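Local coordinates for tRNA (Guanine-N(1)-)-methyltransferase (Aquifex aeolicus, PDB 1OY5) that transfers a methyl group from S-adenosyl-L-methionine to N1 of guanosine-37 in tRNA, working as a homodimer, at the interface of chains A and B. Residues are numbered along the deposited sequence; one frame, centred on the assembly and turned at random. Chains: chain A/B, tRNA (Guanine-N(1)-)-methyltransferase.

The interface of chains A and B. Residues chain A 21, 26, 148, 151-152, 155; chain B 138-140, 144.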
# COMPACT_ATOMS: atom_id res chain seq x y z
N TYR A 21 -3.88 5.94 11.04
CA TYR A 21 -4.35 4.67 10.48
C TYR A 21 -4.66 3.72 11.60
O TYR A 21 -5.47 2.85 11.43
CB TYR A 21 -3.33 4.04 9.52
CG TYR A 21 -3.86 2.82 8.77
CD1 TYR A 21 -3.74 1.56 9.31
CD2 TYR A 21 -4.50 2.94 7.54
CE1 TYR A 21 -4.21 0.47 8.69
CE2 TYR A 21 -4.99 1.86 6.89
CZ TYR A 21 -4.84 0.61 7.47
OH TYR A 21 -5.33 -0.54 6.87
N ILE A 26 -8.90 -3.02 11.85
CA ILE A 26 -8.30 -4.14 12.51
C ILE A 26 -7.11 -3.72 13.33
O ILE A 26 -6.79 -4.36 14.30
CB ILE A 26 -7.90 -5.19 11.46
CG1 ILE A 26 -9.07 -5.43 10.51
CG2 ILE A 26 -7.59 -6.49 12.07
CD1 ILE A 26 -10.41 -5.57 11.19
N ALA A 148 0.58 -1.13 5.31
CA ALA A 148 0.20 -2.41 4.77
C ALA A 148 0.79 -3.51 5.64
O ALA A 148 0.10 -4.40 6.09
CB ALA A 148 0.71 -2.53 3.38
N ASP A 151 -1.00 -3.67 8.93
CA ASP A 151 -2.34 -4.18 8.68
C ASP A 151 -2.33 -5.69 8.47
O ASP A 151 -3.07 -6.40 9.11
CB ASP A 151 -2.93 -3.49 7.45
CG ASP A 151 -4.41 -3.76 7.27
OD1 ASP A 151 -4.76 -4.78 6.66
OD2 ASP A 151 -5.30 -2.98 7.65
N ALA A 152 -1.48 -6.16 7.57
CA ALA A 152 -1.43 -7.57 7.21
C ALA A 152 -1.10 -8.46 8.40
O ALA A 152 -1.73 -9.49 8.62
CB ALA A 152 -0.42 -7.80 6.07
N ARG A 155 -3.86 -8.56 11.28
CA ARG A 155 -5.05 -9.38 11.02
C ARG A 155 -4.82 -10.90 11.14
O ARG A 155 -5.77 -11.64 11.39
CB ARG A 155 -5.74 -9.03 9.70
CG ARG A 155 -4.94 -9.35 8.46
CD ARG A 155 -5.73 -9.21 7.20
NE ARG A 155 -6.87 -10.13 7.17
CZ ARG A 155 -6.78 -11.42 6.89
NH1 ARG A 155 -5.60 -11.97 6.63
NH2 ARG A 155 -7.87 -12.17 6.86
N ILE B 138 -2.82 -10.43 2.25
CA ILE B 138 -4.14 -9.96 2.60
C ILE B 138 -4.18 -8.78 3.56
O ILE B 138 -3.58 -8.79 4.60
CB ILE B 138 -4.94 -11.11 3.18
CG1 ILE B 138 -5.08 -12.19 2.13
CG2 ILE B 138 -6.34 -10.61 3.58
CD1 ILE B 138 -5.94 -13.30 2.53
N LEU B 139 -4.93 -7.76 3.15
CA LEU B 139 -5.19 -6.61 3.97
C LEU B 139 -6.64 -6.74 4.46
O LEU B 139 -7.36 -7.62 4.01
CB LEU B 139 -5.01 -5.34 3.14
CG LEU B 139 -3.59 -5.08 2.72
CD1 LEU B 139 -3.51 -4.00 1.72
CD2 LEU B 139 -2.81 -4.68 3.92
N SER B 140 -7.04 -5.89 5.38
CA SER B 140 -8.41 -5.89 5.87
C SER B 140 -9.32 -4.94 5.11
O SER B 140 -10.49 -4.82 5.43
CB SER B 140 -8.40 -5.44 7.33
OG SER B 140 -8.04 -4.04 7.46
N ILE B 144 -5.59 1.34 2.01
CA ILE B 144 -4.12 1.43 1.81
C ILE B 144 -3.76 1.44 0.33
O ILE B 144 -2.92 2.25 -0.12
CB ILE B 144 -3.40 0.30 2.61
CG1 ILE B 144 -3.42 0.65 4.09
CG2 ILE B 144 -1.97 0.11 2.18
CD1 ILE B 144 -3.02 -0.49 5.01
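Carboxylate oxygen OD2 of A:Asp151 is gripped from both subunits of the homodimer: the hydroxyl OG of B:Ser140 donates to it at 2.9 Å on its syn lone pair. The phenol OH of A:Tyr21, in the same chain as the aspartate, donates to that OD2 of A:Asp151 at 2.6 Å, tilted 47° off the carboxylate plane. The other oxygen, OD1, takes the backbone N of B:Ser140 at 2.8 Å, also on the syn side, so one serine spans both carboxylate oxygens. Helix 143-155 of chain A thereby clasps the chain B loop whose B:Ile138 and B:Leu139 probably line the S-adenosyl-L-methionine site, probably helping to hold that loop in shape. With CG anti to the backbone N (chi1 -169°), A:Asp151 reaches out from the helix, while B:Leu139 crosses it at about a right angle and lays CD2 3.7 Å from its CB. An alanine here would probably leave the B:Ser140 amide and hydroxyl without their acceptor and set the A:Tyr21 hydroxyl free to turn. The tip CD1 of B:Ile144 fits between the phenol end of A:Tyr21 and A:Ala148, lying 3.8 Å from CA of the alanine. One helical turn past A:Asp151, A:Arg155 bends at chi3 (-62°) and turns one guanidinium face to B:Ile138, whose methyl CG2 sits over the centre of that face, 3.4 Å from CZ of A:Arg155.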